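PDB 3IRV: cysteine hydrolase from Pseudomonas syringae pv. phaseolicola 1448A, which probably acts as a hydrolase of the isochorismatase-like cysteine hydrolase family, with a natural substrate that is not established. Local coordinates for residues F204-T209 against I214-S219; T132-R137 against R163-I168; Q31-F34 against G39-Y42; V102-I105 against A109-S112. All coordinates share one frame; numbering follows the deposited sequence. Where two conformers were deposited one is given.

Interaction 1 of 4, residues F204-T209 against I214-S219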
loop_
_atom_site.group_PDB
_atom_site.type_symbol
_atom_site.label_atom_id
_atom_site.label_comp_id
_atom_site.label_asym_id
_atom_site.label_seq_id
_atom_site.Cartn_x
_atom_site.Cartn_y
_atom_site.Cartn_z
ATOM N N PHE A 204 3.665 -9.298 -2.557
ATOM C CA PHE A 204 3.755 -8.359 -3.697
ATOM C C PHE A 204 4.813 -8.656 -4.750
ATOM O O PHE A 204 4.670 -8.186 -5.876
ATOM C CB PHE A 204 3.981 -6.900 -3.236
ATOM C CG PHE A 204 3.015 -6.420 -2.168
ATOM C CD1 PHE A 204 1.638 -6.648 -2.282
ATOM C CD2 PHE A 204 3.485 -5.702 -1.064
ATOM C CE1 PHE A 204 0.751 -6.196 -1.312
ATOM C CE2 PHE A 204 2.612 -5.258 -0.080
ATOM C CZ PHE A 204 1.245 -5.521 -0.197
ATOM N N GLY A 205 5.885 -9.363 -4.404
ATOM C CA GLY A 205 6.907 -9.647 -5.425
ATOM C C GLY A 205 8.157 -10.266 -4.812
ATOM O O GLY A 205 8.049 -11.069 -3.879
ATOM N N GLU A 206 9.314 -9.890 -5.351
ATOM C CA GLU A 206 10.588 -10.463 -4.907
ATOM C C GLU A 206 11.284 -9.496 -3.950
ATOM O O GLU A 206 11.244 -8.288 -4.159
ATOM C CB GLU A 206 11.530 -10.679 -6.095
ATOM C CG GLU A 206 12.915 -11.152 -5.649
ATOM C CD GLU A 206 13.852 -11.548 -6.764
ATOM O OE1 GLU A 206 13.540 -11.346 -7.971
ATOM O OE2 GLU A 206 14.924 -12.100 -6.402
ATOM N N VAL A 207 11.946 -10.030 -2.927
ATOM C CA VAL A 207 12.910 -9.240 -2.170
ATOM C C VAL A 207 14.301 -9.864 -2.363
ATOM O O VAL A 207 14.455 -11.094 -2.216
ATOM C CB VAL A 207 12.547 -9.182 -0.655
ATOM C CG1 VAL A 207 13.618 -8.380 0.123
ATOM C CG2 VAL A 207 11.181 -8.517 -0.474
ATOM N N THR A 208 15.288 -9.044 -2.742
ATOM C CA THR A 208 16.656 -9.532 -2.834
ATOM C C THR A 208 17.608 -8.390 -2.521
ATOM O O THR A 208 17.150 -7.283 -2.230
ATOM C CB THR A 208 16.962 -10.164 -4.226
ATOM O OG1 THR A 208 18.217 -10.869 -4.180
ATOM C CG2 THR A 208 17.018 -9.109 -5.316
ATOM N N THR A 209 18.915 -8.668 -2.539
ATOM C CA THR A 209 19.899 -7.614 -2.255
ATOM C C THR A 209 20.324 -6.881 -3.513
ATOM O O THR A 209 20.231 -7.416 -4.645
ATOM C CB THR A 209 21.179 -8.168 -1.596
ATOM O OG1 THR A 209 21.789 -9.096 -2.496
ATOM C CG2 THR A 209 20.829 -8.866 -0.285
ATOM N N ILE A 214 22.431 -6.773 -9.142
ATOM C CA ILE A 214 23.520 -6.325 -10.019
ATOM C C ILE A 214 24.134 -7.522 -10.755
ATOM O O ILE A 214 24.337 -7.471 -11.970
ATOM C CB ILE A 214 24.588 -5.543 -9.218
ATOM C CG1 ILE A 214 24.029 -4.166 -8.806
ATOM C CG2 ILE A 214 25.909 -5.407 -10.012
ATOM C CD1 ILE A 214 24.929 -3.374 -7.864
ATOM N N ARG A 215 24.380 -8.610 -10.033
ATOM C CA ARG A 215 24.932 -9.830 -10.641
ATOM C C ARG A 215 24.019 -10.398 -11.707
ATOM O O ARG A 215 24.466 -10.827 -12.781
ATOM C CB ARG A 215 25.176 -10.877 -9.565
ATOM C CG ARG A 215 26.338 -10.499 -8.692
ATOM C CD ARG A 215 26.851 -11.659 -7.892
ATOM N NE ARG A 215 26.820 -11.373 -6.462
ATOM C CZ ARG A 215 25.908 -11.880 -5.635
ATOM N NH1 ARG A 215 24.963 -12.724 -6.098
ATOM N NH2 ARG A 215 25.947 -11.545 -4.347
ATOM N N ARG A 216 22.725 -10.364 -11.405
ATOM C CA ARG A 216 21.698 -10.870 -12.292
ATOM C C ARG A 216 21.596 -10.013 -13.553
ATOM O O ARG A 216 21.396 -10.535 -14.656
ATOM C CB ARG A 216 20.366 -10.906 -11.546
ATOM C CG ARG A 216 19.496 -12.058 -11.929
ATOM C CD ARG A 216 18.119 -11.886 -11.331
ATOM N NE ARG A 216 18.065 -12.310 -9.938
ATOM C CZ ARG A 216 17.040 -12.083 -9.124
ATOM N NH1 ARG A 216 17.091 -12.514 -7.871
ATOM N NH2 ARG A 216 15.970 -11.419 -9.558
ATOM N N ILE A 217 21.761 -8.694 -13.387
ATOM C CA ILE A 217 21.769 -7.758 -14.512
ATOM C C ILE A 217 23.012 -7.995 -15.396
ATOM O O ILE A 217 22.912 -8.078 -16.632
ATOM C CB ILE A 217 21.750 -6.280 -14.018
ATOM C CG1 ILE A 217 20.345 -5.891 -13.523
ATOM C CG2 ILE A 217 22.205 -5.311 -15.110
ATOM C CD1 ILE A 217 20.299 -4.541 -12.782
ATOM N N GLU A 218 24.176 -8.126 -14.755
ATOM C CA GLU A 218 25.445 -8.354 -15.474
ATOM C C GLU A 218 25.466 -9.674 -16.256
ATOM O O GLU A 218 26.022 -9.744 -17.354
ATOM C CB GLU A 218 26.621 -8.288 -14.501
ATOM C CG GLU A 218 26.887 -6.892 -13.972
ATOM C CD GLU A 218 27.834 -6.870 -12.774
ATOM O OE1 GLU A 218 28.069 -7.932 -12.154
ATOM O OE2 GLU A 218 28.333 -5.783 -12.446
ATOM N N SER A 219 24.850 -10.705 -15.692
ATOM C CA SER A 219 24.839 -12.039 -16.302
ATOM C C SER A 219 23.877 -12.121 -17.479
ATOM O O SER A 219 24.114 -12.855 -18.435
ATOM C CB SER A 219 24.468 -13.088 -15.261
ATOM O OG SER A 219 25.443 -13.114 -14.233
#

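Interaction 2 of 4, residues T132-R137 against R163-I168. With PO4 (phosphate ion), chain C.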
loop_
_atom_site.group_PDB
_atom_site.type_symbol
_atom_site.label_atom_id
_atom_site.label_comp_id
_atom_site.label_asym_id
_atom_site.label_seq_id
_atom_site.Cartn_x
_atom_site.Cartn_y
_atom_site.Cartn_z
ATOM N N THR A 132 3.310 5.257 -18.487
ATOM C CA THR A 132 3.597 5.562 -19.907
ATOM C C THR A 132 5.076 5.289 -20.207
ATOM O O THR A 132 5.410 4.589 -21.178
ATOM C CB THR A 132 3.243 7.015 -20.233
ATOM O OG1 THR A 132 1.831 7.220 -20.072
ATOM C CG2 THR A 132 3.693 7.402 -21.665
ATOM N N VAL A 133 5.964 5.787 -19.345
ATOM C CA VAL A 133 7.399 5.613 -19.523
ATOM C C VAL A 133 7.767 4.100 -19.584
ATOM O O VAL A 133 8.522 3.657 -20.456
ATOM C CB VAL A 133 8.171 6.376 -18.433
ATOM C CG1 VAL A 133 9.676 6.048 -18.452
ATOM C CG2 VAL A 133 7.918 7.898 -18.571
ATOM N N LEU A 134 7.185 3.316 -18.681
ATOM C CA LEU A 134 7.520 1.893 -18.606
ATOM C C LEU A 134 6.920 1.140 -19.784
ATOM O O LEU A 134 7.607 0.371 -20.465
ATOM C CB LEU A 134 6.986 1.309 -17.292
ATOM C CG LEU A 134 7.641 1.847 -16.016
ATOM C CD1 LEU A 134 6.922 1.277 -14.790
ATOM C CD2 LEU A 134 9.134 1.435 -15.998
ATOM N N ARG A 135 5.631 1.344 -20.044
ATOM C CA ARG A 135 5.006 0.549 -21.117
ATOM C C ARG A 135 5.494 0.947 -22.503
ATOM O O ARG A 135 5.607 0.093 -23.370
ATOM C CB ARG A 135 3.472 0.594 -21.056
ATOM C CG ARG A 135 2.876 -0.039 -19.784
ATOM C CD ARG A 135 3.224 -1.535 -19.637
ATOM N NE ARG A 135 2.487 -2.144 -18.523
ATOM C CZ ARG A 135 2.667 -3.371 -18.052
ATOM N NH1 ARG A 135 3.574 -4.186 -18.584
ATOM N NH2 ARG A 135 1.919 -3.786 -17.022
ATOM N N ALA A 136 5.830 2.232 -22.693
ATOM C CA ALA A 136 6.400 2.668 -23.990
ATOM C C ALA A 136 7.682 1.885 -24.332
ATOM O O ALA A 136 7.973 1.622 -25.516
ATOM C CB ALA A 136 6.674 4.165 -23.969
ATOM N N ARG A 137 8.446 1.509 -23.303
ATOM C CA ARG A 137 9.698 0.755 -23.491
ATOM C C ARG A 137 9.480 -0.769 -23.403
ATOM O O ARG A 137 10.434 -1.542 -23.474
ATOM C CB ARG A 137 10.728 1.200 -22.441
ATOM C CG ARG A 137 12.170 0.766 -22.737
ATOM C CD ARG A 137 13.054 1.001 -21.534
ATOM N NE ARG A 137 14.460 0.644 -21.711
ATOM C CZ ARG A 137 15.387 1.462 -22.205
ATOM N NH1 ARG A 137 15.062 2.694 -22.612
ATOM N NH2 ARG A 137 16.643 1.043 -22.303
ATOM N N ARG A 163 -0.763 -3.573 -11.414
ATOM C CA ARG A 163 -0.693 -3.342 -12.872
ATOM C C ARG A 163 0.027 -4.498 -13.593
ATOM O O ARG A 163 0.325 -4.395 -14.799
ATOM C CB ARG A 163 0.059 -2.046 -13.120
ATOM C CG ARG A 163 -0.781 -0.824 -12.814
ATOM C CD ARG A 163 0.105 0.378 -12.652
ATOM N NE ARG A 163 -0.676 1.628 -12.583
ATOM C CZ ARG A 163 -1.316 2.027 -11.482
ATOM N NH1 ARG A 163 -1.313 1.256 -10.379
ATOM N NH2 ARG A 163 -1.982 3.177 -11.487
ATOM N N GLU A 164 0.311 -5.576 -12.830
ATOM C CA GLU A 164 0.906 -6.825 -13.327
ATOM C C GLU A 164 2.439 -6.731 -13.545
ATOM O O GLU A 164 3.042 -7.598 -14.181
ATOM C CB GLU A 164 0.170 -7.387 -14.566
ATOM C CG GLU A 164 -1.273 -7.865 -14.266
ATOM C CD GLU A 164 -1.343 -8.963 -13.194
ATOM O OE1 GLU A 164 -0.536 -9.909 -13.251
ATOM O OE2 GLU A 164 -2.204 -8.891 -12.287
ATOM N N TYR A 165 3.064 -5.676 -12.999
ATOM C CA TYR A 165 4.520 -5.604 -13.075
ATOM C C TYR A 165 5.115 -6.650 -12.142
ATOM O O TYR A 165 4.552 -6.955 -11.084
ATOM C CB TYR A 165 5.031 -4.217 -12.667
ATOM C CG TYR A 165 4.756 -3.140 -13.698
ATOM C CD1 TYR A 165 5.598 -2.978 -14.802
ATOM C CD2 TYR A 165 3.653 -2.305 -13.581
ATOM C CE1 TYR A 165 5.356 -2.001 -15.782
ATOM C CE2 TYR A 165 3.420 -1.306 -14.527
ATOM C CZ TYR A 165 4.265 -1.174 -15.625
ATOM O OH TYR A 165 4.033 -0.193 -16.560
ATOM N N LYS A 166 6.255 -7.193 -12.582
ATOM C CA LYS A 166 7.085 -8.056 -11.774
ATOM C C LYS A 166 8.000 -7.147 -10.952
ATOM O O LYS A 166 8.899 -6.471 -11.503
ATOM C CB LYS A 166 7.871 -8.987 -12.709
ATOM C CG LYS A 166 6.944 -9.780 -13.650
ATOM C CD LYS A 166 7.706 -10.587 -14.706
ATOM C CE LYS A 166 6.730 -11.440 -15.503
ATOM N NZ LYS A 166 7.270 -11.853 -16.830
ATOM N N VAL A 167 7.766 -7.097 -9.643
ATOM C CA VAL A 167 8.456 -6.109 -8.801
ATOM C C VAL A 167 9.536 -6.776 -7.941
ATOM O O VAL A 167 9.285 -7.809 -7.309
ATOM C CB VAL A 167 7.463 -5.367 -7.884
ATOM C CG1 VAL A 167 8.188 -4.250 -7.093
ATOM C CG2 VAL A 167 6.340 -4.748 -8.706
ATOM N N ILE A 168 10.722 -6.170 -7.929
ATOM C CA ILE A 168 11.837 -6.603 -7.077
ATOM C C ILE A 168 12.143 -5.459 -6.125
ATOM O O ILE A 168 12.451 -4.344 -6.580
ATOM C CB ILE A 168 13.108 -6.861 -7.887
ATOM C CG1 ILE A 168 12.855 -7.938 -8.944
ATOM C CG2 ILE A 168 14.224 -7.282 -6.937
ATOM C CD1 ILE A 168 14.010 -8.115 -9.918
HETATM P P PO4 C . -4.128 2.813 -8.337
HETATM O O1 PO4 C . -3.580 3.920 -9.214
HETATM O O2 PO4 C . -3.066 1.734 -8.207
HETATM O O3 PO4 C . -4.453 3.382 -6.967
HETATM O O4 PO4 C . -5.389 2.196 -8.908
HETATM O O HOH W 1 3.180 -6.610 -16.908
#

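Interaction 3 of 4, residues Q31-F34 against G39-Y42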
loop_
_atom_site.group_PDB
_atom_site.type_symbol
_atom_site.label_atom_id
_atom_site.label_comp_id
_atom_site.label_asym_id
_atom_site.label_seq_id
_atom_site.Cartn_x
_atom_site.Cartn_y
_atom_site.Cartn_z
ATOM N N GLN A 31 15.551 12.640 -2.401
ATOM C CA GLN A 31 15.561 14.101 -2.452
ATOM C C GLN A 31 16.196 14.645 -1.187
ATOM O O GLN A 31 16.182 13.987 -0.115
ATOM C CB GLN A 31 14.120 14.616 -2.558
ATOM C CG GLN A 31 13.419 14.235 -3.868
ATOM C CD GLN A 31 11.938 14.411 -3.782
ATOM O OE1 GLN A 31 11.223 13.459 -3.441
ATOM N NE2 GLN A 31 11.450 15.635 -4.040
ATOM N N LYS A 32 16.727 15.877 -1.274
ATOM C CA LYS A 32 17.405 16.456 -0.092
ATOM C C LYS A 32 16.505 16.546 1.151
ATOM O O LYS A 32 16.970 16.377 2.283
ATOM C CB LYS A 32 17.962 17.839 -0.444
ATOM C CG LYS A 32 19.013 17.760 -1.523
ATOM C CD LYS A 32 19.430 19.135 -2.025
ATOM C CE LYS A 32 20.761 19.042 -2.726
ATOM N NZ LYS A 32 21.023 20.189 -3.646
ATOM N N VAL A 33 15.207 16.798 0.944
ATOM C CA VAL A 33 14.251 16.913 2.034
ATOM C C VAL A 33 14.156 15.621 2.907
ATOM O O VAL A 33 13.874 15.704 4.118
ATOM C CB VAL A 33 12.870 17.365 1.475
ATOM C CG1 VAL A 33 12.293 16.290 0.563
ATOM C CG2 VAL A 33 11.905 17.774 2.587
ATOM N N PHE A 34 14.440 14.457 2.297
ATOM C CA PHE A 34 14.485 13.167 3.022
ATOM C C PHE A 34 15.897 12.726 3.409
ATOM O O PHE A 34 16.055 11.976 4.364
ATOM C CB PHE A 34 13.856 12.049 2.189
ATOM C CG PHE A 34 12.448 12.340 1.764
ATOM C CD1 PHE A 34 11.412 12.273 2.685
ATOM C CD2 PHE A 34 12.151 12.656 0.437
ATOM C CE1 PHE A 34 10.095 12.542 2.286
ATOM C CE2 PHE A 34 10.864 12.936 0.034
ATOM C CZ PHE A 34 9.827 12.888 0.947
ATOM N N GLY A 39 17.008 18.422 6.435
ATOM C CA GLY A 39 15.784 18.346 5.639
ATOM C C GLY A 39 14.547 18.210 6.495
ATOM O O GLY A 39 14.566 17.531 7.526
ATOM N N ALA A 40 13.448 18.833 6.063
ATOM C CA ALA A 40 12.225 18.835 6.862
ATOM C C ALA A 40 11.627 17.432 7.094
ATOM O O ALA A 40 10.841 17.230 8.021
ATOM C CB ALA A 40 11.191 19.763 6.226
ATOM N N LEU A 41 12.001 16.469 6.250
ATOM C CA LEU A 41 11.447 15.123 6.350
ATOM C C LEU A 41 12.570 14.076 6.430
ATOM O O LEU A 41 12.405 12.948 5.984
ATOM C CB LEU A 41 10.518 14.849 5.171
ATOM C CG LEU A 41 9.311 15.782 4.997
ATOM C CD1 LEU A 41 8.627 15.487 3.650
ATOM C CD2 LEU A 41 8.318 15.644 6.160
ATOM N N TYR A 42 13.669 14.473 7.072
ATOM C CA TYR A 42 14.883 13.662 7.162
ATOM C C TYR A 42 14.633 12.251 7.704
ATOM O O TYR A 42 14.005 12.070 8.748
ATOM C CB TYR A 42 15.893 14.370 8.067
ATOM C CG TYR A 42 17.192 13.619 8.310
ATOM C CD1 TYR A 42 17.967 13.139 7.244
ATOM C CD2 TYR A 42 17.640 13.392 9.618
ATOM C CE1 TYR A 42 19.172 12.493 7.473
ATOM C CE2 TYR A 42 18.824 12.736 9.854
ATOM C CZ TYR A 42 19.589 12.294 8.780
ATOM O OH TYR A 42 20.777 11.636 9.007
#

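Interaction 4 of 4, residues V102-I105 against A109-S112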
loop_
_atom_site.group_PDB
_atom_site.type_symbol
_atom_site.label_atom_id
_atom_site.label_comp_id
_atom_site.label_asym_id
_atom_site.label_seq_id
_atom_site.Cartn_x
_atom_site.Cartn_y
_atom_site.Cartn_z
ATOM N N VAL A 102 13.695 19.843 -2.693
ATOM C CA VAL A 102 13.008 18.811 -3.512
ATOM C C VAL A 102 13.943 18.181 -4.543
ATOM O O VAL A 102 13.573 17.221 -5.217
ATOM C CB VAL A 102 11.728 19.315 -4.246
ATOM C CG1 VAL A 102 10.690 19.847 -3.252
ATOM C CG2 VAL A 102 12.063 20.354 -5.333
ATOM N N GLU A 103 15.140 18.735 -4.700
ATOM C CA GLU A 103 16.084 18.194 -5.692
ATOM C C GLU A 103 16.696 16.873 -5.231
ATOM O O GLU A 103 16.923 16.663 -4.032
ATOM C CB GLU A 103 17.205 19.212 -5.960
ATOM C CG GLU A 103 16.719 20.581 -6.451
ATOM C CD GLU A 103 16.009 20.539 -7.817
ATOM O OE1 GLU A 103 16.273 19.611 -8.642
ATOM O OE2 GLU A 103 15.165 21.447 -8.079
ATOM N N VAL A 104 16.963 15.985 -6.196
ATOM C CA VAL A 104 17.685 14.737 -5.920
ATOM C C VAL A 104 19.093 15.033 -5.385
ATOM O O VAL A 104 19.759 15.968 -5.848
ATOM C CB VAL A 104 17.769 13.855 -7.187
ATOM C CG1 VAL A 104 18.653 12.611 -6.962
ATOM C CG2 VAL A 104 16.334 13.448 -7.649
ATOM N N ILE A 105 19.524 14.263 -4.391
ATOM C CA ILE A 105 20.854 14.448 -3.831
ATOM C C ILE A 105 21.965 14.308 -4.870
ATOM O O ILE A 105 21.897 13.479 -5.791
ATOM C CB ILE A 105 21.126 13.498 -2.637
ATOM C CG1 ILE A 105 20.986 12.024 -3.040
ATOM C CG2 ILE A 105 20.175 13.805 -1.503
ATOM C CD1 ILE A 105 21.433 11.074 -1.878
ATOM N N ALA A 109 23.029 12.148 -8.498
ATOM C CA ALA A 109 22.580 13.105 -9.519
ATOM C C ALA A 109 22.155 12.409 -10.805
ATOM O O ALA A 109 22.922 11.630 -11.364
ATOM C CB ALA A 109 23.679 14.112 -9.820
ATOM N N PRO A 110 20.906 12.652 -11.246
ATOM C CA PRO A 110 20.459 12.056 -12.502
ATOM C C PRO A 110 21.361 12.437 -13.666
ATOM O O PRO A 110 21.878 13.568 -13.728
ATOM C CB PRO A 110 19.048 12.648 -12.689
ATOM C CG PRO A 110 18.577 12.896 -11.250
ATOM C CD PRO A 110 19.827 13.421 -10.588
ATOM N N GLN A 111 21.559 11.474 -14.551
ATOM C CA GLN A 111 22.354 11.673 -15.756
ATOM C C GLN A 111 21.424 11.998 -16.917
ATOM O O GLN A 111 20.200 11.800 -16.812
ATOM C CB GLN A 111 23.212 10.437 -16.034
ATOM C CG GLN A 111 24.205 10.126 -14.902
ATOM C CD GLN A 111 25.174 11.269 -14.627
ATOM O OE1 GLN A 111 26.053 11.555 -15.437
ATOM N NE2 GLN A 111 25.010 11.931 -13.483
ATOM N N SER A 112 21.998 12.498 -18.012
ATOM C CA SER A 112 21.207 13.035 -19.122
ATOM C C SER A 112 20.167 12.091 -19.738
ATOM O O SER A 112 19.110 12.571 -20.135
ATOM C CB SER A 112 22.124 13.616 -20.215
ATOM O OG SER A 112 22.879 12.577 -20.818
#

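Interaction 1 of 4, residues F204-T209 against I214-S219
Glu206 and Arg216 meet head-on, carboxylate against guanidinium, each side chain coming from the opposite direction. The two flat groups are nearly coplanar, with 14° between their planes. In the conformer given, Arg216 presents its end, so NH1 and NH2 each take one oxygen. NH1 gives a hydrogen bond of 2.7 Å to Glu206 OE2, and NH2 gives one of 2.9 Å to Glu206 OE1. Both are close to straight, at 172° and 165°. OE2 is met on its syn lone pair. OE1 is also approached from the syn side, but somewhat out of the carboxylate plane. This is a bidentate, end-on salt bridge, and its two bonds fix the rotation of both groups.

Glu206 sends CG to the far side from its backbone N and stays extended, which carries the carboxylate across to the helix. The bridge ties strand 206-208 of the parallel sheet to the helix 210-220 that follows it. Glu206 lies on the strand and Arg216 on the helix, so the turn between them is spanned by side chains. Thr208 also faces the helix, but its OG1 stays 4.2 Å from Arg216 NH1.

Both charges have second partners. Arg15 forms another salt bridge to Glu206 OE2, and Trp16 N donates to OE1, while Glu212 pairs with Arg216 NE. The buried carboxylate thus has two positive neighbours, which would be expected to keep it ionised. Where the chain enters the helix, Thr209 is the N-cap residue, and its OG1 accepts from the backbone N of Glu212.

Interaction 2 of 4, residues T132-R137 against R163-I168
Helix 130-136 passes the loop that leads into strand 166-170, and the backbones stay well apart, with Leu134 CA 9.8 Å from Tyr165 CA. Side chains fill the gap. The main motif is a cation-pi stack of Arg135 on Tyr165, where this helix of the alpha/beta fold meets the loop before a strand of the parallel sheet. The guanidinium lies over one face of the ring, with the planes 20° apart and Arg135 CZ 4.0 Å from the ring centroid. Its position is offset toward the hydroxyl end. A bend at chi2 (-61°) turns the arginine chain over the ring. From the helix, Leu134 meets the same ring obliquely, its CD1 3.7 Å from Tyr165 CZ.

The Tyr165 hydroxyl is hydrogen-bonded to Asp131, one turn back on the helix. That bond anchors the ring's far end under Arg135. The loop itself begins with a Schellman motif that ends helix 149-162, with Glu164 at positive phi.

Arg163 turns its end away from the helix to a phosphate ion, probably from the crystallisation liquor. The ion is also held by His126 and by His126 and Arg163 of the second subunit. A water links the two segments, accepting from Arg135 NH1 at 3.0 Å and donating to Glu164 O at 2.9 Å. At the phosphate, Arg163 NH1 reaches O2 at 2.8 Å and NH2 reaches O1 at 2.9 Å.

Interaction 3 of 4, residues Q31-F34 against G39-Y42
Phe34 and Leu41 both carry CG anti to the carbonyl carbon (chi1 -56° and -59°), and their side chains run alongside each other in the same direction. The motif is a short helix, 32-35, whose chain folds back in the loop after it. Leu41 is partly exposed and is the bridging residue. Its CD1 packs on Phe34 CE1 at 3.6 Å. Its CG lies 4.1 Å from Val33 CG2, so the leucine touches both helix residues. Val33 CG2 also reaches the methyl of Ala40, while Val33 CG1 leans over one face of the Phe34 ring. The phenylalanine is therefore packed by its own helix neighbour as well as by the returning loop.

The backbone holds the turn together. Leu41 N donates to Val33 O at 2.9 Å, a bent bond of 140°. The donor is tilted from the carbonyl plane. Gly39 CA approaches the same oxygen in a CA-H...O contact. The glycine passes close to the helix backbone, and Gly39 C lies 3.5 Å from Val33 O.

Other parts of the fold lie against these residues. Ile94 of helix 91-94 packs on Ala40 and Leu41, and Leu95 touches Val33. Gln31, at the N-cap position, is held at its amide by Val102 O and His72 N. The CB of Tyr42 points away from the helix, yet its ring atom CD1 comes near the carbonyl oxygen of Phe34. Tyr42 CA makes a second CA-H...O contact, 3.5 Å from Phe34 O.

Interaction 4 of 4, residues V102-I105 against A109-S112
This is a small apolar contact within one connection, the long loop between helix 91-94 and strand 115-119, where residues 102-105 and 109-112 come back near each other. Val104 CG1, set anti to the backbone N at chi1 174°, meets a corner of the proline ring, Pro110 CD, at 3.9 Å. The valine CB is almost as near to the same proline carbon. Both side chains also rest on Tyr69 of strand 66-72, so the pair packs against the sheet. Ile105 has its CB directed away from 109-112, and its side chain packs on Lys32 and Cys35 of helix 32-35 and on Val50 of helix 50-62.

Ile105 O and Ala109 N are 3.2 Å apart, but the angle is too poor for a hydrogen bond. Within 109-112, Gln111 folds back, and in the conformer given its NE2 donates to Ala109 O at 3.0 Å, from above the carbonyl plane. Gln111 N is bonded to Asp114. In 102-105 the backbone of Glu103 is bonded to Lys32 and that of Ile105 to Met30.

Across the contact the attraction is therefore van der Waals and hydrophobic. It has little directional character, and the bend probably rests also on these separate bonds.

In the fold
The four contacts form two touching pairs. Interactions 1 and 2 have centres about 16 Å apart and share the parallel sheet: strands 206-208 and 166-170 are neighbours, Glu206 N lies 2.9 Å from Val167 O, and Ile168 packs on Glu206, Thr208 and Arg216. Both also touch the second subunit, and the phosphate of interaction 2 is held by both chains. Interactions 3 and 4 have centres about 14 Å apart. They join where Lys32 N meets Glu103 O and Gln31 NE2 meets Val102 O, each at 2.9 Å. Interaction 3 lies across the chain's centre from interactions 1 and 2, with centres about 28 Å from each.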